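Local coordinates for spore germination protein B3 (Bacillus subtilis subsp. subtilis, PDB 3N54), which takes part, as a lipoprotein component of a spore germinant receptor, in the germination response to L-asparagine, glucose, fructose and potassium ions, at residues V74-E79 against A114-K119; G194-D199 against K289-K294; S205-T210 against K282-D287. One frame throughout, in Å; residues are numbered along the deposited sequence.

Contact 1: residues V74-E79 against A114-K119; sequences VILLGE and ADVFTK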
ATOM      1  N   VAL A  74       0.232  14.187   1.750  1.00 36.27           N
ATOM      2  CA  VAL A  74      -0.268  12.828   1.816  1.00 35.43           C
ATOM      3  C   VAL A  74      -1.586  12.692   1.063  1.00 34.43           C
ATOM      4  O   VAL A  74      -2.459  13.557   1.161  1.00 34.14           O
ATOM      5  CB  VAL A  74      -0.427  12.368   3.297  1.00 36.53           C
ATOM      6  CG1 VAL A  74      -1.290  13.342   4.074  1.00 36.32           C
ATOM      7  CG2 VAL A  74      -1.003  10.947   3.380  1.00 35.62           C
ATOM      8  N   ILE A  75      -1.691  11.618   0.283  1.00 33.82           N
ATOM      9  CA  ILE A  75      -2.902  11.252  -0.429  1.00 33.16           C
ATOM     10  C   ILE A  75      -3.374   9.911   0.127  1.00 33.30           C
ATOM     11  O   ILE A  75      -2.615   8.935   0.104  1.00 33.18           O
ATOM     12  CB  ILE A  75      -2.667  11.065  -1.936  1.00 32.97           C
ATOM     13  CG1 ILE A  75      -2.006  12.300  -2.566  1.00 34.54           C
ATOM     14  CG2 ILE A  75      -3.974  10.754  -2.630  1.00 31.86           C
ATOM     15  CD1 ILE A  75      -2.864  13.500  -2.549  1.00 37.06           C
ATOM     16  N   LEU A  76      -4.614   9.864   0.611  1.00 33.18           N
ATOM     17  CA  LEU A  76      -5.205   8.652   1.161  1.00 33.59           C
ATOM     18  C   LEU A  76      -6.331   8.176   0.257  1.00 33.17           C
ATOM     19  O   LEU A  76      -7.278   8.921  -0.000  1.00 33.04           O
ATOM     20  CB  LEU A  76      -5.739   8.923   2.566  1.00 34.85           C
ATOM     21  CG  LEU A  76      -6.307   7.744   3.356  1.00 36.19           C
ATOM     22  CD1 LEU A  76      -5.227   6.691   3.619  1.00 36.59           C
ATOM     23  CD2 LEU A  76      -6.898   8.243   4.655  1.00 37.14           C
ATOM     24  N   LEU A  77      -6.233   6.939  -0.220  1.00 32.80           N
ATOM     25  CA  LEU A  77      -7.209   6.387  -1.153  1.00 32.71           C
ATOM     26  C   LEU A  77      -8.168   5.439  -0.452  1.00 33.42           C
ATOM     27  O   LEU A  77      -7.746   4.556   0.291  1.00 34.08           O
ATOM     28  CB  LEU A  77      -6.500   5.648  -2.297  1.00 32.58           C
ATOM     29  CG  LEU A  77      -5.475   6.427  -3.125  1.00 32.44           C
ATOM     30  CD1 LEU A  77      -4.837   5.517  -4.167  1.00 33.91           C
ATOM     31  CD2 LEU A  77      -6.101   7.646  -3.809  1.00 32.01           C
ATOM     32  N   GLY A  78      -9.462   5.637  -0.690  1.00 33.66           N
ATOM     33  CA  GLY A  78     -10.502   4.796  -0.118  1.00 34.47           C
ATOM     34  C   GLY A  78     -10.562   3.437  -0.786  1.00 34.87           C
ATOM     35  O   GLY A  78     -10.188   3.284  -1.951  1.00 33.88           O
ATOM     36  N   GLU A  79     -11.065   2.460  -0.042  1.00 36.29           N
ATOM     37  CA  GLU A  79     -11.051   1.064  -0.471  1.00 37.20           C
ATOM     38  C   GLU A  79     -11.846   0.823  -1.743  1.00 37.53           C
ATOM     39  O   GLU A  79     -11.348   0.201  -2.678  1.00 37.38           O
ATOM     40  CB  GLU A  79     -11.578   0.160   0.648  1.00 38.35           C
ATOM     41  CG  GLU A  79     -11.616  -1.317   0.277  1.00 39.03           C
ATOM     42  CD  GLU A  79     -11.984  -2.223   1.438  1.00 40.49           C
ATOM     43  OE1 GLU A  79     -12.098  -1.732   2.579  1.00 40.74           O
ATOM     44  OE2 GLU A  79     -12.161  -3.436   1.199  1.00 41.25           O
ATOM     45  N   ALA A 114     -12.084   9.453   3.698  1.00 38.80           N
ATOM     46  CA  ALA A 114     -12.479  10.708   4.346  1.00 39.79           C
ATOM     47  C   ALA A 114     -12.726  10.521   5.853  1.00 41.95           C
ATOM     48  O   ALA A 114     -12.389  11.391   6.654  1.00 42.18           O
ATOM     49  CB  ALA A 114     -13.710  11.312   3.656  1.00 39.19           C
ATOM     50  N   ASP A 115     -13.278   9.370   6.234  1.00 43.89           N
ATOM     51  CA  ASP A 115     -13.536   9.066   7.644  1.00 46.81           C
ATOM     52  C   ASP A 115     -12.276   8.845   8.481  1.00 47.55           C
ATOM     53  O   ASP A 115     -12.331   8.924   9.706  1.00 48.87           O
ATOM     54  CB  ASP A 115     -14.435   7.827   7.774  1.00 48.38           C
ATOM     55  CG  ASP A 115     -15.850   8.070   7.275  1.00 50.24           C
ATOM     56  OD1 ASP A 115     -16.155   9.185   6.801  1.00 51.60           O
ATOM     57  OD2 ASP A 115     -16.666   7.131   7.366  1.00 55.14           O
ATOM     58  N   VAL A 116     -11.150   8.556   7.834  1.00 47.04           N
ATOM     59  CA  VAL A 116      -9.901   8.334   8.561  1.00 47.98           C
ATOM     60  C   VAL A 116      -9.328   9.656   9.084  1.00 48.78           C
ATOM     61  O   VAL A 116      -8.760   9.690  10.167  1.00 49.91           O
ATOM     62  CB  VAL A 116      -8.870   7.587   7.699  1.00 46.94           C
ATOM     63  CG1 VAL A 116      -7.538   7.463   8.435  1.00 47.30           C
ATOM     64  CG2 VAL A 116      -9.410   6.214   7.320  1.00 46.55           C
ATOM     65  N   PHE A 117      -9.477  10.738   8.322  1.00 48.45           N
ATOM     66  CA  PHE A 117      -9.049  12.056   8.795  1.00 49.47           C
ATOM     67  C   PHE A 117     -10.035  12.567   9.848  1.00 52.46           C
ATOM     68  O   PHE A 117     -11.233  12.632   9.585  1.00 52.76           O
ATOM     69  CB  PHE A 117      -8.957  13.061   7.637  1.00 47.48           C
ATOM     70  CG  PHE A 117      -7.849  12.782   6.667  1.00 44.16           C
ATOM     71  CD1 PHE A 117      -6.550  13.193   6.940  1.00 43.18           C
ATOM     72  CD2 PHE A 117      -8.103  12.134   5.466  1.00 41.32           C
ATOM     73  CE1 PHE A 117      -5.518  12.949   6.043  1.00 41.06           C
ATOM     74  CE2 PHE A 117      -7.080  11.889   4.559  1.00 39.69           C
ATOM     75  CZ  PHE A 117      -5.784  12.296   4.850  1.00 40.35           C
ATOM     76  N   THR A 118      -9.538  12.918  11.032  1.00 55.80           N
ATOM     77  CA  THR A 118     -10.390  13.435  12.118  1.00 59.10           C
ATOM     78  C   THR A 118      -9.777  14.652  12.801  1.00 61.04           C
ATOM     79  O   THR A 118      -8.559  14.766  12.895  1.00 60.74           O
ATOM     80  CB  THR A 118     -10.654  12.369  13.200  1.00 61.16           C
ATOM     81  OG1 THR A 118      -9.407  11.882  13.709  1.00 62.08           O
ATOM     82  CG2 THR A 118     -11.456  11.205  12.632  1.00 61.55           C
ATOM     83  N   LYS A 119     -10.633  15.547  13.290  1.00 63.84           N
ATOM     84  CA  LYS A 119     -10.184  16.772  13.968  1.00 66.34           C
ATOM     85  C   LYS A 119      -9.313  16.485  15.196  1.00 69.59           C
ATOM     86  O   LYS A 119      -9.547  15.519  15.922  1.00 71.13           O
ATOM     87  CB  LYS A 119     -11.372  17.674  14.336  1.00 67.29           C
ATOM     88  CG  LYS A 119     -11.856  18.540  13.164  1.00 66.16           C
ATOM     89  CD  LYS A 119     -12.917  19.569  13.581  1.00 68.19           C
ATOM     90  CE  LYS A 119     -14.340  19.094  13.305  1.00 68.83           C
ATOM     91  NZ  LYS A 119     -14.672  19.153  11.844  1.00 67.03           N
TER
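Leu76, on the short strand 74-77, meets Val116 and Phe117 in a contact that consists entirely of apolar packing; no hydrogen bond crosses between the two segments. Its CD2 methyl does most of the touching. It lies 3.7 Å from Val116 CB, the two side chains crossing at about a right angle, and Val116 CG1 is close behind at 3.9 Å from Leu76 CD2. The valine is thus met at its branch point and not at one methyl alone.

In the aromatic contact Phe117 offers one flank of its ring, centred on CE2. Phe117 CE2 sits 3.7 Å from Leu76 CD2 and 3.8 Å from Leu76 CB, and the leucine comes to the ring at an oblique angle. The two side chains run past each other in opposite directions. Because CG of Phe117 stands anti to its own carbonyl carbon (chi1 -69°), the ring swings back to the strand although the CB bond does not point there. Leu76, with CG anti to the backbone N (chi1 -176°), sends its methyl out to Val116.

Just beyond the strand end and the N-cap residue Gly78, Glu79 takes Gly111 N on OE1 and forms a salt bridge with Arg83 through OE2, which ties this end of the strand to the chain following strand 105-109.

Strand 74-77 is an outermost strand of a mixed five-stranded sheet and pairs in parallel with strand 105-109. Ile75 and Leu77 turn to helix 87-94, packing on Leu91 and Val87. Leu76 occupies the other face, beside Met107 and Ala109, and there both it and Val116 touch Val170 of strand 165-172. The loop after strand 105-109 thus folds back over the face of the sheet that does not meet helix 87-94.

Contact 2: residues G194-D199 against K289-K294; sequences GFLSAD and KQVMDK. With SO4 (sulfate ion), chain B.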
ATOM      1  N   GLY A 194      -6.684  -6.930  -2.491  1.00 37.24           N
ATOM      2  CA  GLY A 194      -6.864  -7.394  -1.117  1.00 36.93           C
ATOM      3  C   GLY A 194      -5.983  -6.646  -0.137  1.00 35.11           C
ATOM      4  O   GLY A 194      -5.213  -5.771  -0.534  1.00 33.60           O
ATOM      5  N   PHE A 195      -6.107  -7.000   1.140  1.00 35.25           N
ATOM      6  CA  PHE A 195      -5.277  -6.447   2.209  1.00 34.50           C
ATOM      7  C   PHE A 195      -4.543  -7.553   2.964  1.00 34.80           C
ATOM      8  O   PHE A 195      -5.031  -8.668   3.090  1.00 35.51           O
ATOM      9  CB  PHE A 195      -6.123  -5.709   3.248  1.00 34.88           C
ATOM     10  CG  PHE A 195      -6.726  -4.425   2.768  1.00 36.44           C
ATOM     11  CD1 PHE A 195      -6.034  -3.229   2.895  1.00 35.81           C
ATOM     12  CD2 PHE A 195      -8.001  -4.403   2.226  1.00 37.99           C
ATOM     13  CE1 PHE A 195      -6.599  -2.037   2.476  1.00 37.11           C
ATOM     14  CE2 PHE A 195      -8.566  -3.218   1.802  1.00 38.81           C
ATOM     15  CZ  PHE A 195      -7.868  -2.033   1.928  1.00 38.55           C
ATOM     16  N   LEU A 196      -3.367  -7.214   3.471  1.00 34.23           N
ATOM     17  CA  LEU A 196      -2.645  -8.055   4.393  1.00 34.77           C
ATOM     18  C   LEU A 196      -2.801  -7.389   5.757  1.00 35.02           C
ATOM     19  O   LEU A 196      -2.854  -6.160   5.847  1.00 34.38           O
ATOM     20  CB  LEU A 196      -1.169  -8.164   4.005  1.00 34.53           C
ATOM     21  CG  LEU A 196      -0.828  -8.928   2.716  1.00 34.82           C
ATOM     22  CD1 LEU A 196       0.680  -8.980   2.504  1.00 34.13           C
ATOM     23  CD2 LEU A 196      -1.405 -10.332   2.735  1.00 35.89           C
ATOM     24  N   SER A 197      -2.889  -8.189   6.811  1.00 35.82           N
ATOM     25  CA  SER A 197      -2.994  -7.660   8.161  1.00 36.63           C
ATOM     26  C   SER A 197      -1.648  -7.094   8.585  1.00 36.64           C
ATOM     27  O   SER A 197      -0.635  -7.332   7.926  1.00 36.08           O
ATOM     28  CB  SER A 197      -3.425  -8.759   9.139  1.00 38.36           C
ATOM     29  OG  SER A 197      -2.457  -9.794   9.207  1.00 38.61           O
ATOM     30  N   ALA A 198      -1.647  -6.350   9.689  1.00 37.78           N
ATOM     31  CA  ALA A 198      -0.417  -5.827  10.274  1.00 38.72           C
ATOM     32  C   ALA A 198       0.578  -6.950  10.541  1.00 40.05           C
ATOM     33  O   ALA A 198       1.752  -6.820  10.207  1.00 40.17           O
ATOM     34  CB  ALA A 198      -0.724  -5.080  11.568  1.00 40.50           C
ATOM     35  N   ASP A 199       0.112  -8.045  11.153  1.00 41.62           N
ATOM     36  CA  ASP A 199       0.976  -9.194  11.448  1.00 43.50           C
ATOM     37  C   ASP A 199       1.530  -9.817  10.169  1.00 42.42           C
ATOM     38  O   ASP A 199       2.720 -10.113  10.084  1.00 43.28           O
ATOM     39  CB  ASP A 199       0.230 -10.268  12.257  1.00 45.51           C
ATOM     40  CG  ASP A 199       0.034  -9.888  13.723  1.00 49.19           C
ATOM     41  OD1 ASP A 199       0.680  -8.937  14.210  1.00 52.11           O
ATOM     42  OD2 ASP A 199      -0.765 -10.567  14.405  1.00 53.22           O
ATOM     43  N   LYS A 289       4.556 -18.956   5.469  1.00 45.88           N
ATOM     44  CA  LYS A 289       3.931 -19.950   4.589  1.00 47.57           C
ATOM     45  C   LYS A 289       2.459 -19.620   4.355  1.00 46.73           C
ATOM     46  O   LYS A 289       1.950 -19.784   3.250  1.00 47.69           O
ATOM     47  CB  LYS A 289       4.075 -21.368   5.154  1.00 49.42           C
ATOM     48  CG  LYS A 289       5.449 -21.988   4.922  1.00 52.21           C
ATOM     49  CD  LYS A 289       5.501 -23.410   5.448  1.00 55.08           C
ATOM     50  CE  LYS A 289       6.842 -24.078   5.174  1.00 58.89           C
ATOM     51  NZ  LYS A 289       6.876 -25.475   5.712  1.00 61.54           N
ATOM     52  N   GLN A 290       1.787 -19.152   5.400  1.00 45.57           N
ATOM     53  CA  GLN A 290       0.388 -18.757   5.299  1.00 45.88           C
ATOM     54  C   GLN A 290       0.246 -17.533   4.376  1.00 44.66           C
ATOM     55  O   GLN A 290      -0.614 -17.518   3.493  1.00 45.32           O
ATOM     56  CB  GLN A 290      -0.175 -18.476   6.697  1.00 45.50           C
ATOM     57  CG  GLN A 290      -1.648 -18.030   6.776  1.00 48.40           C
ATOM     58  CD  GLN A 290      -2.620 -18.981   6.122  1.00 54.43           C
ATOM     59  OE1 GLN A 290      -2.716 -19.032   4.887  1.00 58.10           O
ATOM     60  NE2 GLN A 290      -3.390 -19.714   6.940  1.00 56.42           N
ATOM     61  N   VAL A 291       1.106 -16.533   4.567  1.00 42.89           N
ATOM     62  CA  VAL A 291       1.057 -15.308   3.767  1.00 42.30           C
ATOM     63  C   VAL A 291       1.379 -15.607   2.302  1.00 43.31           C
ATOM     64  O   VAL A 291       0.678 -15.144   1.403  1.00 43.46           O
ATOM     65  CB  VAL A 291       2.026 -14.223   4.296  1.00 41.32           C
ATOM     66  CG1 VAL A 291       1.996 -12.991   3.392  1.00 40.80           C
ATOM     67  CG2 VAL A 291       1.672 -13.842   5.728  1.00 40.89           C
ATOM     68  N   MET A 292       2.422 -16.402   2.073  1.00 43.90           N
ATOM     69  CA  MET A 292       2.824 -16.762   0.714  1.00 45.64           C
ATOM     70  C   MET A 292       1.723 -17.553   0.007  1.00 46.68           C
ATOM     71  O   MET A 292       1.540 -17.437  -1.195  1.00 48.03           O
ATOM     72  CB  MET A 292       4.129 -17.566   0.732  1.00 47.19           C
ATOM     73  CG  MET A 292       4.924 -17.512  -0.566  1.00 50.34           C
ATOM     74  SD  MET A 292       5.394 -15.839  -1.078  1.00 52.10           S
ATOM     75  CE  MET A 292       5.899 -15.113   0.474  1.00 49.03           C
ATOM     76  N   ASP A 293       0.987 -18.353   0.763  1.00 46.77           N
ATOM     77  CA  ASP A 293      -0.124 -19.115   0.211  1.00 48.50           C
ATOM     78  C   ASP A 293      -1.246 -18.179  -0.265  1.00 47.63           C
ATOM     79  O   ASP A 293      -1.844 -18.405  -1.314  1.00 49.63           O
ATOM     80  CB  ASP A 293      -0.659 -20.096   1.253  1.00 49.19           C
ATOM     81  CG  ASP A 293      -1.555 -21.143   0.651  1.00 53.24           C
ATOM     82  OD1 ASP A 293      -1.038 -22.045  -0.033  1.00 57.52           O
ATOM     83  OD2 ASP A 293      -2.775 -21.078   0.878  1.00 56.18           O
ATOM     84  N   LYS A 294      -1.524 -17.134   0.513  1.00 44.87           N
ATOM     85  CA  LYS A 294      -2.494 -16.114   0.113  1.00 44.79           C
ATOM     86  C   LYS A 294      -2.017 -15.357  -1.136  1.00 43.94           C
ATOM     87  O   LYS A 294      -2.801 -15.099  -2.040  1.00 45.07           O
ATOM     88  CB  LYS A 294      -2.756 -15.123   1.250  1.00 43.34           C
ATOM     89  CG  LYS A 294      -3.461 -15.730   2.454  1.00 44.57           C
ATOM     90  CD  LYS A 294      -3.405 -14.819   3.676  1.00 44.58           C
ATOM     91  CE  LYS A 294      -4.287 -13.584   3.547  1.00 46.08           C
ATOM     92  NZ  LYS A 294      -5.737 -13.910   3.565  1.00 50.00           N
TER
HETATM   93  S   SO4 B   1      -8.047 -15.549   5.697  1.00 83.62           S
HETATM   94  O1  SO4 B   1      -8.703 -15.502   4.397  1.00 83.37           O
HETATM   95  O2  SO4 B   1      -8.570 -14.470   6.530  1.00 83.48           O
HETATM   96  O3  SO4 B   1      -6.605 -15.385   5.550  1.00 83.76           O
HETATM   97  O4  SO4 B   1      -8.304 -16.840   6.322  1.00 83.57           O
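Leu196, the last residue of strand 191-196, comes up against helix 271-299 at Val291, with the two CA atoms 8.2 Å apart. Right after it the chain turns: Ser197 is the N-cap of helix 198-208, its side chain capping a backbone N of the first turn, while its own N donates to Glu200 OE2, a pairing consistent with a capping box. Across from this turn, residues 289-294 are plain helix.

The side-chain packing is light. The CB bond of Leu196 does not point at the helix, but its torsions (chi1 -68°, chi2 -178°) carry both methyls over to it. CD1 of Leu196 lies 4.3 Å from Val291 CG1, and CD2 of Leu196 is 4.4 Å from Lys294 CE, so the lysine adds its aliphatic part to the contact.

The lysine chain then bends at chi3 (71°) and chi4, so that NZ of Lys294 donates a hydrogen bond to sulfate O3 at 2.6 Å. The same amine makes a salt bridge with Glu298 one turn further on. The sulfate probably comes from the crystallisation liquor, and it shares the ammonium group with this carboxylate.

Leu196 also packs on Thr201 and Leu204, and Glu200 touches both Val291 and Lys294. An edge strand of the mixed sheet thus runs through an N-capped turn into helix 198-208, and the strand end packs on the long helix 271-299.

Contact 3: residues S205-T210 against K282-D287; sequences SWVMGT and KKLERD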
ATOM      1  N   SER A 205       7.497  -8.668   5.458  1.00 44.82           N
ATOM      2  CA  SER A 205       8.610  -7.720   5.483  1.00 46.84           C
ATOM      3  C   SER A 205       9.860  -8.288   6.158  1.00 48.75           C
ATOM      4  O   SER A 205      10.983  -7.957   5.771  1.00 50.49           O
ATOM      5  CB  SER A 205       8.190  -6.441   6.204  1.00 47.15           C
ATOM      6  OG  SER A 205       9.262  -5.510   6.229  1.00 50.99           O
ATOM      7  N   TRP A 206       9.650  -9.131   7.173  1.00 48.79           N
ATOM      8  CA  TRP A 206      10.731  -9.757   7.937  1.00 50.80           C
ATOM      9  C   TRP A 206      11.511 -10.724   7.063  1.00 52.11           C
ATOM     10  O   TRP A 206      12.742 -10.684   7.012  1.00 54.69           O
ATOM     11  CB  TRP A 206      10.144 -10.517   9.135  1.00 50.33           C
ATOM     12  CG  TRP A 206      11.096 -10.886  10.244  1.00 52.71           C
ATOM     13  CD1 TRP A 206      12.385 -11.327  10.131  1.00 55.55           C
ATOM     14  CD2 TRP A 206      10.791 -10.910  11.645  1.00 53.21           C
ATOM     15  NE1 TRP A 206      12.907 -11.593  11.377  1.00 57.39           N
ATOM     16  CE2 TRP A 206      11.949 -11.342  12.321  1.00 55.48           C
ATOM     17  CE3 TRP A 206       9.652 -10.589  12.393  1.00 51.97           C
ATOM     18  CZ2 TRP A 206      12.002 -11.464  13.709  1.00 57.68           C
ATOM     19  CZ3 TRP A 206       9.705 -10.712  13.774  1.00 53.40           C
ATOM     20  CH2 TRP A 206      10.873 -11.149  14.418  1.00 56.13           C
ATOM     21  N   VAL A 207      10.780 -11.603   6.387  1.00 51.03           N
ATOM     22  CA  VAL A 207      11.378 -12.628   5.541  1.00 52.68           C
ATOM     23  C   VAL A 207      12.047 -12.017   4.304  1.00 54.25           C
ATOM     24  O   VAL A 207      13.100 -12.487   3.878  1.00 56.67           O
ATOM     25  CB  VAL A 207      10.328 -13.686   5.129  1.00 51.28           C
ATOM     26  CG1 VAL A 207      10.929 -14.719   4.185  1.00 53.19           C
ATOM     27  CG2 VAL A 207       9.762 -14.378   6.372  1.00 51.18           C
ATOM     28  N   MET A 208      11.452 -10.961   3.751  1.00 53.35           N
ATOM     29  CA  MET A 208      12.009 -10.290   2.575  1.00 54.93           C
ATOM     30  C   MET A 208      13.180  -9.365   2.909  1.00 57.63           C
ATOM     31  O   MET A 208      13.868  -8.898   2.007  1.00 59.13           O
ATOM     32  CB  MET A 208      10.920  -9.503   1.841  1.00 53.06           C
ATOM     33  CG  MET A 208       9.807 -10.375   1.277  1.00 51.87           C
ATOM     34  SD  MET A 208      10.379 -11.625   0.115  1.00 54.87           S
ATOM     35  CE  MET A 208      11.041 -10.576  -1.178  1.00 54.38           C
ATOM     36  N   GLY A 209      13.404  -9.089   4.194  1.00 58.65           N
ATOM     37  CA  GLY A 209      14.552  -8.277   4.613  1.00 61.63           C
ATOM     38  C   GLY A 209      14.339  -6.773   4.600  1.00 61.62           C
ATOM     39  O   GLY A 209      15.278  -6.015   4.815  1.00 64.42           O
ATOM     40  N   THR A 210      13.106  -6.338   4.358  1.00 59.17           N
ATOM     41  CA  THR A 210      12.772  -4.920   4.357  1.00 59.24           C
ATOM     42  C   THR A 210      12.342  -4.416   5.733  1.00 59.46           C
ATOM     43  O   THR A 210      12.048  -3.235   5.892  1.00 60.30           O
ATOM     44  CB  THR A 210      11.638  -4.632   3.362  1.00 57.18           C
ATOM     45  OG1 THR A 210      10.534  -5.511   3.631  1.00 54.56           O
ATOM     46  CG2 THR A 210      12.120  -4.840   1.936  1.00 57.14           C
ATOM     47  N   LYS A 282      10.672 -21.178  13.912  1.00 57.02           N
ATOM     48  CA  LYS A 282       9.580 -21.993  13.382  1.00 55.74           C
ATOM     49  C   LYS A 282       8.296 -21.186  13.210  1.00 52.16           C
ATOM     50  O   LYS A 282       7.557 -21.397  12.250  1.00 50.89           O
ATOM     51  CB  LYS A 282       9.316 -23.212  14.273  1.00 57.48           C
ATOM     52  CG  LYS A 282      10.334 -24.340  14.118  1.00 61.90           C
ATOM     53  CD  LYS A 282       9.965 -25.542  14.992  1.00 64.75           C
ATOM     54  CE  LYS A 282      10.726 -26.790  14.582  1.00 69.15           C
ATOM     55  NZ  LYS A 282      10.294 -27.994  15.345  1.00 71.10           N
ATOM     56  N   LYS A 283       8.033 -20.266  14.135  1.00 50.96           N
ATOM     57  CA  LYS A 283       6.845 -19.421  14.047  1.00 48.22           C
ATOM     58  C   LYS A 283       6.900 -18.526  12.808  1.00 46.69           C
ATOM     59  O   LYS A 283       5.933 -18.445  12.057  1.00 45.15           O
ATOM     60  CB  LYS A 283       6.659 -18.574  15.313  1.00 47.94           C
ATOM     61  CG  LYS A 283       5.509 -17.578  15.202  1.00 45.34           C
ATOM     62  CD  LYS A 283       5.108 -17.003  16.542  1.00 45.30           C
ATOM     63  CE  LYS A 283       4.110 -15.858  16.368  1.00 44.08           C
ATOM     64  NZ  LYS A 283       2.957 -16.204  15.485  1.00 41.89           N
ATOM     65  N   LEU A 284       8.031 -17.865  12.590  1.00 47.39           N
ATOM     66  CA  LEU A 284       8.178 -17.010  11.413  1.00 46.46           C
ATOM     67  C   LEU A 284       7.937 -17.828  10.148  1.00 46.44           C
ATOM     68  O   LEU A 284       7.253 -17.377   9.224  1.00 45.13           O
ATOM     69  CB  LEU A 284       9.568 -16.358  11.370  1.00 47.98           C
ATOM     70  CG  LEU A 284       9.821 -15.326  10.267  1.00 47.28           C
ATOM     71  CD1 LEU A 284       8.881 -14.142  10.405  1.00 45.11           C
ATOM     72  CD2 LEU A 284      11.269 -14.841  10.284  1.00 49.13           C
ATOM     73  N   GLU A 285       8.489 -19.037  10.121  1.00 48.44           N
ATOM     74  CA  GLU A 285       8.360 -19.909   8.963  1.00 49.48           C
ATOM     75  C   GLU A 285       6.910 -20.269   8.666  1.00 48.02           C
ATOM     76  O   GLU A 285       6.464 -20.146   7.529  1.00 47.39           O
ATOM     77  CB  GLU A 285       9.171 -21.194   9.146  1.00 52.66           C
ATOM     78  CG  GLU A 285       9.117 -22.090   7.922  1.00 54.96           C
ATOM     79  CD  GLU A 285      10.194 -23.148   7.910  1.00 59.75           C
ATOM     80  OE1 GLU A 285      10.527 -23.688   8.984  1.00 63.31           O
ATOM     81  OE2 GLU A 285      10.695 -23.451   6.814  1.00 62.94           O
ATOM     82  N   ARG A 286       6.173 -20.716   9.675  1.00 47.71           N
ATOM     83  CA  ARG A 286       4.785 -21.101   9.428  1.00 47.43           C
ATOM     84  C   ARG A 286       3.926 -19.871   9.110  1.00 44.96           C
ATOM     85  O   ARG A 286       3.003 -19.955   8.309  1.00 44.63           O
ATOM     86  CB  ARG A 286       4.202 -21.941  10.580  1.00 48.33           C
ATOM     87  CG  ARG A 286       3.749 -21.195  11.817  1.00 48.16           C
ATOM     88  CD  ARG A 286       3.185 -22.199  12.864  1.00 50.68           C
ATOM     89  NE  ARG A 286       4.240 -22.741  13.707  1.00 52.67           N
ATOM     90  CZ  ARG A 286       4.554 -22.312  14.931  1.00 52.71           C
ATOM     91  NH1 ARG A 286       3.886 -21.327  15.525  1.00 50.49           N
ATOM     92  NH2 ARG A 286       5.558 -22.891  15.577  1.00 55.26           N
ATOM     93  N   ASP A 287       4.243 -18.734   9.716  1.00 43.85           N
ATOM     94  CA  ASP A 287       3.505 -17.509   9.433  1.00 42.46           C
ATOM     95  C   ASP A 287       3.741 -17.046   7.993  1.00 42.26           C
ATOM     96  O   ASP A 287       2.794 -16.641   7.323  1.00 41.58           O
ATOM     97  CB  ASP A 287       3.851 -16.404  10.442  1.00 42.01           C
ATOM     98  CG  ASP A 287       3.320 -16.705  11.843  1.00 42.23           C
ATOM     99  OD1 ASP A 287       2.479 -17.615  11.987  1.00 42.50           O
ATOM    100  OD2 ASP A 287       3.737 -16.030  12.805  1.00 43.30           O
TER
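Trp206 and Val207, in the last turn of helix 198-208, meet helix 271-299 through Leu284. Following that long helix along the chain, Lys283 comes first and reaches forward one turn: NZ of Lys283 is 2.8 Å from Asp287 OD2, which receives it on its syn lone pair, and the two form a salt bridge. Leu284 then carries the contact. Its CD2 methyl stands over the five-membered ring of Trp206, 3.8 Å from the centroid and 13° off the ring normal, a CH-pi contact. CD1 of Leu284 lies above the same face, near the CB end of the indole, 3.9 Å from Trp206 CG, while CG of Leu284 lies 4.0 Å from Val207 CG2. With CG anti to the backbone N (chi1 -174°), the leucine straddles both residues. Glu285 turns off to Tyr336 and Ile338 of strand 333-342, and Arg286 lays a guanidinium face over Lys283 CA.

Leu284 further packs on Phe340, whose ring also meets that of Trp206. The buried indole N-H is satisfied by Thr253 OG1. Van der Waals and CH-pi packing of one leucine joins the helices here; the salt bridge runs along helix 271-299, not across to helix 198-208.

In the fold
Helix 271-299 serves both contacts 2 and 3: in contact 2 it meets the end of strand 191-196, just before helix 198-208, and in contact 3 it meets the far end of that helix. Their centres are 11 Å apart, and contact 3 is nested within the chain loop that contact 2 closes. Contact 1 belongs to the N-terminal domain of the family, its centre 23 Å from that of contact 2. A sheet relates these two: strands 74-77 and 191-196 are its outermost members, and Glu79 CD still touches Phe195 CE2 at 3.6 Å. Contact 3 lies on the opposite side of the chain's centre from contact 1, about 19 Å away between nearest atoms. The sulfate is bound at contact 2.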